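Local coordinates for putative modification methylase (Thermus thermophilus, PDB 2ZIG), which probably transfers a methyl group from S-adenosyl-L-methionine to the N4 amino group of cytosine in DNA, as part of a restriction-modification system, at residues V26-A29 with R30-L33; P182-E185 with Q186-K189; K194-F197 with H198-F201; K274-F277 with A278-P282. All coordinates share one frame; numbering follows the deposited sequence.

Contact 1 (V26-A29 with R30-L33)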
ATOM      1  N   VAL B  26     -17.229  -8.637  25.150  1.00 36.52           N
ATOM      2  CA  VAL B  26     -16.151  -9.607  25.251  1.00 36.81           C
ATOM      3  C   VAL B  26     -16.593 -10.864  24.542  1.00 36.19           C
ATOM      4  O   VAL B  26     -17.573 -11.486  24.935  1.00 36.89           O
ATOM      5  CB  VAL B  26     -15.825  -9.942  26.712  1.00 36.53           C
ATOM      6  CG1 VAL B  26     -14.739 -11.005  26.767  1.00 37.72           C
ATOM      7  CG2 VAL B  26     -15.379  -8.689  27.438  1.00 35.48           C
ATOM      8  N   GLY B  27     -15.874 -11.228  23.487  1.00 36.80           N
ATOM      9  CA  GLY B  27     -16.220 -12.421  22.739  1.00 37.40           C
ATOM     10  C   GLY B  27     -15.553 -12.504  21.381  1.00 38.69           C
ATOM     11  O   GLY B  27     -14.493 -11.919  21.146  1.00 38.10           O
ATOM     12  N   ASP B  28     -16.184 -13.245  20.480  1.00 39.34           N
ATOM     13  CA  ASP B  28     -15.672 -13.418  19.135  1.00 38.71           C
ATOM     14  C   ASP B  28     -16.248 -12.347  18.222  1.00 39.21           C
ATOM     15  O   ASP B  28     -17.463 -12.245  18.060  1.00 38.25           O
ATOM     16  CB  ASP B  28     -16.034 -14.807  18.619  1.00 38.55           C
ATOM     17  CG  ASP B  28     -15.616 -15.014  17.187  1.00 37.63           C
ATOM     18  OD1 ASP B  28     -16.436 -14.759  16.281  1.00 39.26           O
ATOM     19  OD2 ASP B  28     -14.460 -15.419  16.974  1.00 39.84           O
ATOM     20  N   ALA B  29     -15.354 -11.558  17.628  1.00 39.82           N
ATOM     21  CA  ALA B  29     -15.713 -10.455  16.738  1.00 38.86           C
ATOM     22  C   ALA B  29     -16.851 -10.743  15.756  1.00 39.66           C
ATOM     23  O   ALA B  29     -17.831  -9.999  15.698  1.00 37.99           O
ATOM     24  CB  ALA B  29     -14.476  -9.998  15.976  1.00 36.31           C
ATOM     25  N   ARG B  30     -16.719 -11.815  14.983  1.00 41.31           N
ATOM     26  CA  ARG B  30     -17.734 -12.172  13.994  1.00 42.24           C
ATOM     27  C   ARG B  30     -19.087 -12.437  14.644  1.00 42.59           C
ATOM     28  O   ARG B  30     -20.105 -11.841  14.269  1.00 41.20           O
ATOM     29  CB  ARG B  30     -17.298 -13.415  13.226  1.00 44.67           C
ATOM     30  CG  ARG B  30     -17.892 -13.544  11.830  1.00 48.79           C
ATOM     31  CD  ARG B  30     -19.413 -13.576  11.823  1.00 53.76           C
ATOM     32  NE  ARG B  30     -19.971 -14.584  12.726  1.00 55.93           N
ATOM     33  CZ  ARG B  30     -19.570 -15.849  12.782  1.00 56.13           C
ATOM     34  NH1 ARG B  30     -18.595 -16.277  11.989  1.00 56.80           N
ATOM     35  NH2 ARG B  30     -20.148 -16.688  13.632  1.00 56.68           N
ATOM     36  N   GLU B  31     -19.089 -13.336  15.620  1.00 42.03           N
ATOM     37  CA  GLU B  31     -20.309 -13.702  16.327  1.00 42.90           C
ATOM     38  C   GLU B  31     -21.016 -12.505  16.957  1.00 41.51           C
ATOM     39  O   GLU B  31     -22.219 -12.332  16.787  1.00 39.72           O
ATOM     40  CB  GLU B  31     -19.987 -14.737  17.403  1.00 45.75           C
ATOM     41  CG  GLU B  31     -19.272 -15.963  16.862  1.00 51.05           C
ATOM     42  CD  GLU B  31     -19.062 -17.034  17.917  1.00 54.36           C
ATOM     43  OE1 GLU B  31     -18.372 -18.038  17.623  1.00 55.23           O
ATOM     44  OE2 GLU B  31     -19.590 -16.867  19.038  1.00 54.46           O
ATOM     45  N   VAL B  32     -20.268 -11.680  17.684  1.00 40.64           N
ATOM     46  CA  VAL B  32     -20.847 -10.512  18.339  1.00 38.10           C
ATOM     47  C   VAL B  32     -21.380  -9.509  17.325  1.00 38.42           C
ATOM     48  O   VAL B  32     -22.510  -9.038  17.443  1.00 35.80           O
ATOM     49  CB  VAL B  32     -19.814  -9.819  19.251  1.00 39.27           C
ATOM     50  CG1 VAL B  32     -20.411  -8.559  19.863  1.00 37.65           C
ATOM     51  CG2 VAL B  32     -19.377 -10.780  20.351  1.00 36.70           C
ATOM     52  N   LEU B  33     -20.574  -9.186  16.320  1.00 38.57           N
ATOM     53  CA  LEU B  33     -21.010  -8.234  15.308  1.00 37.99           C
ATOM     54  C   LEU B  33     -22.277  -8.722  14.618  1.00 38.64           C
ATOM     55  O   LEU B  33     -23.202  -7.945  14.373  1.00 38.84           O
ATOM     56  CB  LEU B  33     -19.912  -8.012  14.262  1.00 37.47           C
ATOM     57  CG  LEU B  33     -18.595  -7.391  14.740  1.00 34.86           C
ATOM     58  CD1 LEU B  33     -17.700  -7.149  13.545  1.00 33.93           C
ATOM     59  CD2 LEU B  33     -18.861  -6.093  15.476  1.00 35.32           C
TER
HETATM   60  O   HOH W   1     -14.460 -13.656  14.569  1.00 36.74           O
HETATM   61  O   HOH W   2     -18.284 -15.188  21.446  1.00 39.57           O
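Asp-28 and Glu-31 meet where the chain enters helix 29-34, and the Asp-28 carboxylate caps the helix start. Its OD1 accepts from Glu-31 N at 3.1 Å through the anti lone pair, in a nearly straight bond (N-H...O 176°). The carboxylate reaches that N-H because CG stands opposite the backbone N about CA-CB (chi1 176°) and is thereby turned along the chain to the first helical turn. The main chain of the same residue opens the helical bonding: Val-32 N gives to Asp-28 O at 2.9 Å, and Val-32 CG2 lies 3.3 Å from that oxygen. The side chains of Asp-28 and Glu-31 cross at about a right angle. Asp-28 OD1 and Glu-31 OE1 are 4.0 Å apart, a like-charged pair whose mutual repulsion the capped N-H and nearby waters probably ease. Water 1 accepts from Arg-30 N at 2.9 Å and gives a weak bond to Asp-28 OD1. Water 2 accepts from Asp-28 N and donates to Glu-31 OE2 at 3.2 Å, linking the loop to the helix. Farther out, Gly-27 has backbone angles at which a CB would press on the preceding carbonyl O and crowd Val-32 CG2; its backbone pairs with Glu-264, while Val-26 pairs with Leu-289. Leu-33 and Val-32 pack on Val-263. Asp-28 and Ala-29 bind S-adenosyl-L-methionine in this protein, though none is bound here, so this N-capped turn after strand 22-26 belongs to the cofactor site of a Rossmann-like methyltransferase domain.

Contact 2 (P182-E185 with Q186-K189)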
ATOM      1  N   PRO B 182     -25.917  14.502   8.321  1.00 53.32           N
ATOM      2  CA  PRO B 182     -25.927  14.868   9.739  1.00 50.81           C
ATOM      3  C   PRO B 182     -26.804  16.080  10.043  1.00 48.74           C
ATOM      4  O   PRO B 182     -27.227  16.787   9.133  1.00 47.45           O
ATOM      5  CB  PRO B 182     -24.463  15.152  10.007  1.00 51.23           C
ATOM      6  CG  PRO B 182     -24.072  15.878   8.754  1.00 51.00           C
ATOM      7  CD  PRO B 182     -24.725  15.060   7.652  1.00 52.04           C
ATOM      8  N   THR B 183     -27.070  16.312  11.326  1.00 47.43           N
ATOM      9  CA  THR B 183     -27.875  17.461  11.741  1.00 47.26           C
ATOM     10  C   THR B 183     -26.988  18.703  11.715  1.00 47.14           C
ATOM     11  O   THR B 183     -25.762  18.599  11.790  1.00 46.18           O
ATOM     12  CB  THR B 183     -28.431  17.295  13.182  1.00 47.99           C
ATOM     13  OG1 THR B 183     -27.345  17.246  14.115  1.00 48.46           O
ATOM     14  CG2 THR B 183     -29.250  16.017  13.304  1.00 46.12           C
ATOM     15  N   GLN B 184     -27.602  19.877  11.610  1.00 46.00           N
ATOM     16  CA  GLN B 184     -26.841  21.118  11.578  1.00 46.20           C
ATOM     17  C   GLN B 184     -25.854  21.210  12.728  1.00 44.59           C
ATOM     18  O   GLN B 184     -24.709  21.612  12.537  1.00 43.91           O
ATOM     19  CB  GLN B 184     -27.773  22.331  11.626  1.00 48.77           C
ATOM     20  CG  GLN B 184     -28.104  22.914  10.264  1.00 53.31           C
ATOM     21  CD  GLN B 184     -26.878  23.432   9.535  1.00 55.83           C
ATOM     22  OE1 GLN B 184     -26.116  24.244  10.068  1.00 57.57           O
ATOM     23  NE2 GLN B 184     -26.684  22.969   8.305  1.00 57.71           N
ATOM     24  N   GLU B 185     -26.291  20.843  13.925  1.00 42.61           N
ATOM     25  CA  GLU B 185     -25.402  20.917  15.067  1.00 41.85           C
ATOM     26  C   GLU B 185     -24.287  19.886  14.930  1.00 40.09           C
ATOM     27  O   GLU B 185     -23.195  20.073  15.470  1.00 37.57           O
ATOM     28  CB  GLU B 185     -26.165  20.704  16.375  1.00 43.69           C
ATOM     29  CG  GLU B 185     -26.671  19.297  16.584  1.00 49.09           C
ATOM     30  CD  GLU B 185     -26.940  18.990  18.051  1.00 53.78           C
ATOM     31  OE1 GLU B 185     -27.471  17.893  18.336  1.00 57.12           O
ATOM     32  OE2 GLU B 185     -26.615  19.836  18.918  1.00 54.32           O
ATOM     33  N   GLN B 186     -24.556  18.795  14.212  1.00 38.00           N
ATOM     34  CA  GLN B 186     -23.531  17.776  14.018  1.00 37.03           C
ATOM     35  C   GLN B 186     -22.433  18.345  13.125  1.00 36.66           C
ATOM     36  O   GLN B 186     -21.245  18.158  13.386  1.00 34.96           O
ATOM     37  CB  GLN B 186     -24.111  16.507  13.388  1.00 35.20           C
ATOM     38  CG  GLN B 186     -24.641  15.492  14.405  1.00 36.90           C
ATOM     39  CD  GLN B 186     -25.048  14.178  13.763  1.00 34.86           C
ATOM     40  OE1 GLN B 186     -25.734  14.166  12.743  1.00 36.10           O
ATOM     41  NE2 GLN B 186     -24.633  13.065  14.361  1.00 34.18           N
ATOM     42  N   ARG B 187     -22.842  19.050  12.079  1.00 36.38           N
ATOM     43  CA  ARG B 187     -21.893  19.656  11.162  1.00 38.06           C
ATOM     44  C   ARG B 187     -21.121  20.748  11.899  1.00 37.86           C
ATOM     45  O   ARG B 187     -19.892  20.814  11.830  1.00 37.26           O
ATOM     46  CB  ARG B 187     -22.633  20.251   9.969  1.00 38.85           C
ATOM     47  CG  ARG B 187     -23.405  19.229   9.148  1.00 42.33           C
ATOM     48  CD  ARG B 187     -24.127  19.924   8.012  1.00 46.10           C
ATOM     49  NE  ARG B 187     -23.201  20.754   7.250  1.00 49.86           N
ATOM     50  CZ  ARG B 187     -23.546  21.847   6.576  1.00 52.14           C
ATOM     51  NH1 ARG B 187     -22.624  22.532   5.915  1.00 53.24           N
ATOM     52  NH2 ARG B 187     -24.808  22.261   6.572  1.00 53.02           N
ATOM     53  N   GLU B 188     -21.854  21.594  12.617  1.00 36.46           N
ATOM     54  CA  GLU B 188     -21.250  22.681  13.376  1.00 35.97           C
ATOM     55  C   GLU B 188     -20.280  22.203  14.443  1.00 35.02           C
ATOM     56  O   GLU B 188     -19.235  22.812  14.646  1.00 34.79           O
ATOM     57  CB  GLU B 188     -22.337  23.532  14.036  1.00 36.47           C
ATOM     58  CG  GLU B 188     -22.948  24.557  13.106  1.00 43.66           C
ATOM     59  CD  GLU B 188     -24.112  25.299  13.727  1.00 47.33           C
ATOM     60  OE1 GLU B 188     -24.444  26.392  13.219  1.00 49.12           O
ATOM     61  OE2 GLU B 188     -24.702  24.792  14.710  1.00 49.59           O
ATOM     62  N   LYS B 189     -20.626  21.118  15.128  1.00 34.57           N
ATOM     63  CA  LYS B 189     -19.781  20.585  16.199  1.00 35.54           C
ATOM     64  C   LYS B 189     -18.653  19.680  15.699  1.00 35.45           C
ATOM     65  O   LYS B 189     -17.741  19.341  16.454  1.00 35.96           O
ATOM     66  CB  LYS B 189     -20.635  19.794  17.195  1.00 36.58           C
ATOM     67  CG  LYS B 189     -21.662  20.611  17.971  1.00 39.74           C
ATOM     68  CD  LYS B 189     -21.031  21.336  19.145  1.00 44.52           C
ATOM     69  CE  LYS B 189     -22.098  21.946  20.044  1.00 47.44           C
ATOM     70  NZ  LYS B 189     -23.071  20.917  20.528  1.00 49.90           N
TER
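Thr-183 and Gln-186 bond to each other in both directions, forming a capping box at the start of helix 184-190. Gln-186 N gives to Thr-183 OG1 at 3.2 Å. In return, Thr-183 N gives to Gln-186 OE1 at 2.9 Å, in the carbonyl plane and on a lone pair. OG1 sits between its own N and carbonyl carbon (chi1 64°), which turns it down onto the helix start. Backbone bonds carry the turn onward, with Arg-187 N on Thr-183 O at 3.0 Å and Glu-188 N on Gln-184 O at 2.9 Å. Apolar contact comes from the Pro-182 ring, whose CG rests 3.4 Å from Arg-187 CG. Among the charges, Glu-185 OE2 and Lys-189 NZ are 4.0 Å apart, beyond a salt bridge, and Arg-187 NE pairs with Glu-158 of the second subunit. With Gln-186 cut back to an alanine, Thr-183 N and Val-235 O would probably lose their side-chain partners, and the helix start would be less firmly held to the loop of Phe-234. The chemistry therefore divides: uncharged polar groups close the first turn, and the arginine charge is directed at Glu-158 of the second subunit.

Contact 3 (K194-F197 with H198-F201)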
ATOM      1  N   LYS B 194      -9.540  25.185  10.092  1.00 30.71           N
ATOM      2  CA  LYS B 194      -8.699  25.125   8.907  1.00 33.10           C
ATOM      3  C   LYS B 194      -7.340  24.472   9.180  1.00 32.93           C
ATOM      4  O   LYS B 194      -6.896  23.608   8.425  1.00 32.37           O
ATOM      5  CB  LYS B 194      -8.504  26.538   8.351  1.00 35.66           C
ATOM      6  CG  LYS B 194      -7.735  26.607   7.041  1.00 42.10           C
ATOM      7  CD  LYS B 194      -7.561  28.054   6.561  1.00 45.16           C
ATOM      8  CE  LYS B 194      -8.903  28.715   6.232  1.00 47.26           C
ATOM      9  NZ  LYS B 194      -9.816  28.841   7.418  1.00 46.08           N
ATOM     10  N   GLU B 195      -6.687  24.871  10.266  1.00 33.54           N
ATOM     11  CA  GLU B 195      -5.378  24.323  10.590  1.00 34.88           C
ATOM     12  C   GLU B 195      -5.358  22.800  10.688  1.00 33.39           C
ATOM     13  O   GLU B 195      -4.504  22.145  10.087  1.00 33.17           O
ATOM     14  CB  GLU B 195      -4.847  24.918  11.897  1.00 39.60           C
ATOM     15  CG  GLU B 195      -3.433  24.448  12.231  1.00 44.02           C
ATOM     16  CD  GLU B 195      -2.907  25.005  13.544  1.00 49.04           C
ATOM     17  OE1 GLU B 195      -3.468  24.659  14.610  1.00 51.50           O
ATOM     18  OE2 GLU B 195      -1.930  25.788  13.510  1.00 51.39           O
ATOM     19  N   ASP B 196      -6.291  22.234  11.445  1.00 31.49           N
ATOM     20  CA  ASP B 196      -6.339  20.792  11.607  1.00 29.62           C
ATOM     21  C   ASP B 196      -6.694  20.103  10.298  1.00 29.42           C
ATOM     22  O   ASP B 196      -6.086  19.091   9.932  1.00 28.61           O
ATOM     23  CB  ASP B 196      -7.358  20.410  12.680  1.00 32.67           C
ATOM     24  CG  ASP B 196      -7.062  21.054  14.023  1.00 37.18           C
ATOM     25  OD1 ASP B 196      -5.877  21.080  14.427  1.00 37.09           O
ATOM     26  OD2 ASP B 196      -8.018  21.526  14.682  1.00 41.08           O
ATOM     27  N   PHE B 197      -7.670  20.659   9.588  1.00 25.29           N
ATOM     28  CA  PHE B 197      -8.115  20.078   8.329  1.00 25.44           C
ATOM     29  C   PHE B 197      -6.948  19.813   7.386  1.00 26.60           C
ATOM     30  O   PHE B 197      -6.786  18.706   6.874  1.00 27.10           O
ATOM     31  CB  PHE B 197      -9.107  21.009   7.640  1.00 22.58           C
ATOM     32  CG  PHE B 197      -9.723  20.428   6.406  1.00 23.24           C
ATOM     33  CD1 PHE B 197     -10.896  19.683   6.485  1.00 24.58           C
ATOM     34  CD2 PHE B 197      -9.117  20.596   5.170  1.00 23.74           C
ATOM     35  CE1 PHE B 197     -11.459  19.110   5.348  1.00 25.41           C
ATOM     36  CE2 PHE B 197      -9.667  20.030   4.024  1.00 27.59           C
ATOM     37  CZ  PHE B 197     -10.841  19.283   4.111  1.00 26.63           C
ATOM     38  N   HIS B 198      -6.138  20.840   7.149  1.00 28.10           N
ATOM     39  CA  HIS B 198      -5.002  20.700   6.247  1.00 27.96           C
ATOM     40  C   HIS B 198      -3.943  19.760   6.791  1.00 26.44           C
ATOM     41  O   HIS B 198      -3.286  19.058   6.030  1.00 24.18           O
ATOM     42  CB  HIS B 198      -4.432  22.083   5.921  1.00 32.16           C
ATOM     43  CG  HIS B 198      -5.361  22.909   5.084  1.00 36.63           C
ATOM     44  ND1 HIS B 198      -5.782  22.509   3.833  1.00 35.94           N
ATOM     45  CD2 HIS B 198      -6.018  24.063   5.350  1.00 37.84           C
ATOM     46  CE1 HIS B 198      -6.661  23.376   3.365  1.00 36.89           C
ATOM     47  NE2 HIS B 198      -6.824  24.329   4.266  1.00 39.43           N
ATOM     48  N   ARG B 199      -3.798  19.719   8.109  1.00 26.54           N
ATOM     49  CA  ARG B 199      -2.837  18.810   8.710  1.00 28.97           C
ATOM     50  C   ARG B 199      -3.330  17.360   8.629  1.00 26.84           C
ATOM     51  O   ARG B 199      -2.547  16.457   8.345  1.00 27.57           O
ATOM     52  CB  ARG B 199      -2.601  19.168  10.170  1.00 30.91           C
ATOM     53  CG  ARG B 199      -1.542  18.315  10.849  1.00 37.98           C
ATOM     54  CD  ARG B 199      -1.494  18.632  12.330  1.00 40.36           C
ATOM     55  NE  ARG B 199      -1.532  20.074  12.545  1.00 44.18           N
ATOM     56  CZ  ARG B 199      -2.143  20.652  13.571  1.00 47.05           C
ATOM     57  NH1 ARG B 199      -2.764  19.899  14.473  1.00 48.63           N
ATOM     58  NH2 ARG B 199      -2.145  21.977  13.693  1.00 47.84           N
ATOM     59  N   PHE B 200      -4.624  17.146   8.866  1.00 24.73           N
ATOM     60  CA  PHE B 200      -5.196  15.798   8.846  1.00 23.58           C
ATOM     61  C   PHE B 200      -5.442  15.214   7.456  1.00 24.50           C
ATOM     62  O   PHE B 200      -5.063  14.071   7.175  1.00 23.87           O
ATOM     63  CB  PHE B 200      -6.529  15.754   9.591  1.00 21.79           C
ATOM     64  CG  PHE B 200      -6.456  16.186  11.017  1.00 22.98           C
ATOM     65  CD1 PHE B 200      -5.235  16.321  11.670  1.00 24.12           C
ATOM     66  CD2 PHE B 200      -7.629  16.415  11.732  1.00 22.95           C
ATOM     67  CE1 PHE B 200      -5.183  16.672  13.006  1.00 26.22           C
ATOM     68  CE2 PHE B 200      -7.585  16.768  13.070  1.00 22.45           C
ATOM     69  CZ  PHE B 200      -6.364  16.896  13.711  1.00 25.46           C
ATOM     70  N   PHE B 201      -6.102  15.987   6.601  1.00 22.88           N
ATOM     71  CA  PHE B 201      -6.412  15.507   5.264  1.00 22.77           C
ATOM     72  C   PHE B 201      -5.263  15.611   4.265  1.00 22.77           C
ATOM     73  O   PHE B 201      -5.265  16.455   3.370  1.00 23.96           O
ATOM     74  CB  PHE B 201      -7.655  16.212   4.716  1.00 20.77           C
ATOM     75  CG  PHE B 201      -8.932  15.792   5.390  1.00 22.25           C
ATOM     76  CD1 PHE B 201      -9.357  16.411   6.560  1.00 20.44           C
ATOM     77  CD2 PHE B 201      -9.677  14.720   4.889  1.00 22.59           C
ATOM     78  CE1 PHE B 201     -10.507  15.965   7.231  1.00 18.63           C
ATOM     79  CE2 PHE B 201     -10.824  14.266   5.552  1.00 17.57           C
ATOM     80  CZ  PHE B 201     -11.236  14.887   6.719  1.00 16.23           C
TER
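Helix 194-200, a short helix packed against helix 222-232 and the second subunit, carries an aromatic cluster along one side and a salt-bridge network along another. Phe-197 is central to the cluster. The Phe-201 ring lies over one of its faces as an offset stack, centroids 4.6 Å apart and planes at 25°, with Phe-197 CD1 3.6 Å from Phe-201 CD1. Toward His-198, Phe-197 presents its edge to the imidazole face in a T-shaped pair (planes at 84°). Phe-197 has CG opposite its backbone N (chi1 -174°), which turns the ring out from the helix and over to the Phe-201 ring. A serine replacing Phe-197 would probably leave the Phe-201 face and Tyr-157 of the second subunit without their aromatic mate and open a gap beside Phe-201. In the network, Arg-199 NH2 reaches Glu-195 OE1 at 3.1 Å, while its NH1 is 3.3 Å from Asp-196 OD1, which lies well out of the guanidinium plane, so that pair rests on charge alone. Asp-196 CB sits over the Phe-200 ring in a CH-pi contact, 4.0 Å from its centroid. Apart from the neighbouring Phe-197 and His-198, the contacts span three or four residues, as in an amphipathic helix, here at a dimer interface.

Contact 4 (K274-F277 with A278-P282)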
ATOM      1  N   LYS B 274     -11.352  -1.118  30.203  1.00 32.89           N
ATOM      2  CA  LYS B 274     -12.264  -0.416  31.102  1.00 32.93           C
ATOM      3  C   LYS B 274     -11.525   0.512  32.051  1.00 33.39           C
ATOM      4  O   LYS B 274     -11.966   1.634  32.286  1.00 32.85           O
ATOM      5  CB  LYS B 274     -13.092  -1.406  31.927  1.00 33.72           C
ATOM      6  CG  LYS B 274     -13.726  -0.769  33.155  1.00 34.38           C
ATOM      7  CD  LYS B 274     -14.643  -1.726  33.919  1.00 39.95           C
ATOM      8  CE  LYS B 274     -15.918  -2.018  33.140  1.00 40.21           C
ATOM      9  NZ  LYS B 274     -16.982  -2.615  34.001  1.00 43.81           N
ATOM     10  N   GLU B 275     -10.413   0.031  32.609  1.00 34.25           N
ATOM     11  CA  GLU B 275      -9.607   0.821  33.541  1.00 35.32           C
ATOM     12  C   GLU B 275      -8.917   1.984  32.825  1.00 34.71           C
ATOM     13  O   GLU B 275      -8.848   3.100  33.341  1.00 33.86           O
ATOM     14  CB  GLU B 275      -8.561  -0.077  34.224  1.00 36.26           C
ATOM     15  CG  GLU B 275      -9.165  -1.150  35.161  1.00 37.29           C
ATOM     16  CD  GLU B 275      -8.154  -2.198  35.628  1.00 37.34           C
ATOM     17  OE1 GLU B 275      -8.562  -3.141  36.333  1.00 39.94           O
ATOM     18  OE2 GLU B 275      -6.957  -2.092  35.295  1.00 38.48           O
ATOM     19  N   ARG B 276      -8.412   1.715  31.627  1.00 34.99           N
ATOM     20  CA  ARG B 276      -7.731   2.732  30.842  1.00 33.16           C
ATOM     21  C   ARG B 276      -8.744   3.800  30.433  1.00 32.90           C
ATOM     22  O   ARG B 276      -8.495   4.998  30.573  1.00 32.87           O
ATOM     23  CB  ARG B 276      -7.098   2.100  29.592  1.00 32.53           C
ATOM     24  CG  ARG B 276      -6.230   3.054  28.798  1.00 32.91           C
ATOM     25  CD  ARG B 276      -5.788   2.471  27.455  1.00 34.35           C
ATOM     26  NE  ARG B 276      -5.185   3.505  26.616  1.00 31.86           N
ATOM     27  CZ  ARG B 276      -4.783   3.326  25.363  1.00 33.06           C
ATOM     28  NH1 ARG B 276      -4.248   4.338  24.692  1.00 32.68           N
ATOM     29  NH2 ARG B 276      -4.913   2.143  24.777  1.00 32.07           N
ATOM     30  N   PHE B 277      -9.892   3.348  29.940  1.00 31.31           N
ATOM     31  CA  PHE B 277     -10.962   4.229  29.494  1.00 31.68           C
ATOM     32  C   PHE B 277     -11.330   5.219  30.590  1.00 33.98           C
ATOM     33  O   PHE B 277     -11.378   6.428  30.358  1.00 34.03           O
ATOM     34  CB  PHE B 277     -12.187   3.394  29.128  1.00 30.31           C
ATOM     35  CG  PHE B 277     -13.307   4.179  28.494  1.00 28.70           C
ATOM     36  CD1 PHE B 277     -13.446   4.220  27.110  1.00 26.05           C
ATOM     37  CD2 PHE B 277     -14.253   4.826  29.282  1.00 27.02           C
ATOM     38  CE1 PHE B 277     -14.517   4.885  26.516  1.00 26.85           C
ATOM     39  CE2 PHE B 277     -15.330   5.497  28.703  1.00 26.79           C
ATOM     40  CZ  PHE B 277     -15.465   5.526  27.312  1.00 27.39           C
ATOM     41  N   ALA B 278     -11.587   4.698  31.787  1.00 34.11           N
ATOM     42  CA  ALA B 278     -11.963   5.533  32.921  1.00 36.18           C
ATOM     43  C   ALA B 278     -10.814   6.443  33.334  1.00 37.23           C
ATOM     44  O   ALA B 278     -10.999   7.388  34.093  1.00 37.48           O
ATOM     45  CB  ALA B 278     -12.391   4.653  34.104  1.00 35.70           C
ATOM     46  N   ARG B 279      -9.627   6.153  32.822  1.00 38.29           N
ATOM     47  CA  ARG B 279      -8.443   6.932  33.140  1.00 38.85           C
ATOM     48  C   ARG B 279      -8.286   8.061  32.120  1.00 38.79           C
ATOM     49  O   ARG B 279      -7.881   9.172  32.460  1.00 37.13           O
ATOM     50  CB  ARG B 279      -7.226   6.004  33.095  1.00 41.68           C
ATOM     51  CG  ARG B 279      -6.046   6.389  33.965  1.00 42.96           C
ATOM     52  CD  ARG B 279      -4.928   5.359  33.791  1.00 43.61           C
ATOM     53  NE  ARG B 279      -5.382   4.007  34.114  1.00 44.79           N
ATOM     54  CZ  ARG B 279      -5.027   2.909  33.451  1.00 43.14           C
ATOM     55  NH1 ARG B 279      -5.499   1.729  33.831  1.00 42.63           N
ATOM     56  NH2 ARG B 279      -4.213   2.985  32.405  1.00 42.28           N
ATOM     57  N   GLU B 280      -8.642   7.774  30.871  1.00 39.94           N
ATOM     58  CA  GLU B 280      -8.507   8.742  29.780  1.00 39.22           C
ATOM     59  C   GLU B 280      -9.801   9.462  29.390  1.00 38.05           C
ATOM     60  O   GLU B 280      -9.759  10.441  28.653  1.00 37.94           O
ATOM     61  CB  GLU B 280      -7.960   8.035  28.535  1.00 40.21           C
ATOM     62  CG  GLU B 280      -6.906   6.975  28.817  1.00 44.92           C
ATOM     63  CD  GLU B 280      -5.515   7.539  28.995  1.00 48.56           C
ATOM     64  OE1 GLU B 280      -5.350   8.509  29.766  1.00 51.02           O
ATOM     65  OE2 GLU B 280      -4.579   7.004  28.367  1.00 51.15           O
ATOM     66  N   VAL B 281     -10.948   8.987  29.862  1.00 37.11           N
ATOM     67  CA  VAL B 281     -12.208   9.617  29.491  1.00 37.30           C
ATOM     68  C   VAL B 281     -12.946  10.219  30.670  1.00 39.12           C
ATOM     69  O   VAL B 281     -13.791   9.568  31.281  1.00 38.56           O
ATOM     70  CB  VAL B 281     -13.160   8.624  28.807  1.00 36.30           C
ATOM     71  CG1 VAL B 281     -14.386   9.363  28.297  1.00 34.22           C
ATOM     72  CG2 VAL B 281     -12.449   7.909  27.676  1.00 36.25           C
ATOM     73  N   PRO B 282     -12.658  11.488  30.987  1.00 41.82           N
ATOM     74  CA  PRO B 282     -13.302  12.181  32.108  1.00 43.24           C
ATOM     75  C   PRO B 282     -14.823  12.213  32.028  1.00 43.87           C
ATOM     76  O   PRO B 282     -15.394  12.569  30.996  1.00 46.10           O
ATOM     77  CB  PRO B 282     -12.694  13.581  32.041  1.00 43.63           C
ATOM     78  CG  PRO B 282     -12.439  13.762  30.575  1.00 44.54           C
ATOM     79  CD  PRO B 282     -11.838  12.424  30.197  1.00 43.29           C
TER
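The backbone of 274-282 runs out the last turns of helix 267-280, where Arg-276 O takes both an i+3 and an i+4 donor, Arg-279 N (2.8 Å) and Glu-280 N (2.8 Å), consistent with the helix tightening at its end, and Val-281, the first residue to leave helical angles, still gives its N-H to Phe-277 O (N to O 2.6 Å). This helix is the connection of a beta-alpha-beta crossover in the Rossmann-like sheet, joining strand 259-264 to strand 286-289.

On the outer side, the Arg-279 chain bends back at chi3 (-57°), which lays its guanidinium flat against the helix, with Arg-276 CA over the centre of the group. Arg-276 instead extends from CG to NE. Its NE makes a long salt bridge of 4.0 Å with Glu-280 OE2, which lies at the guanidinium edge, while its NH2 gives to Thr-248 OG1 and more weakly to Thr-246 OG1. Both threonines bind S-adenosyl-L-methionine in this protein, so Arg-276 is a second-shell residue of the cofactor site and probably helps position them. On the buried side Phe-277 packs on Ile-251, Ala-254 and Leu-286. One face of its ring takes the Val-281 CG2 methyl in a CH-pi contact, 3.6 Å from the ring centroid and 2° off the normal.

Overall arrangement
From the N terminus, contact 1 closes the tight turn between strand 22-26 and helix 29-34. Contacts 2 and 3 follow on the successive helices 184-190 and 194-200, their centres about 19 Å apart, and both reach the second subunit. Contact 4 ends helix 267-280 before strand 286-289. All four are local and in series: none nests in or crosses another, and no two touch. Contacts 1 and 4 come nearest, about 9 Å between closest atoms; both flank the parallel part of the sheet, contact 1 holding cofactor-site residues and contact 4 backing two of its threonines. Contact 3 lies on the opposite side of the chain's centre from contact 1, beside helix 222-232.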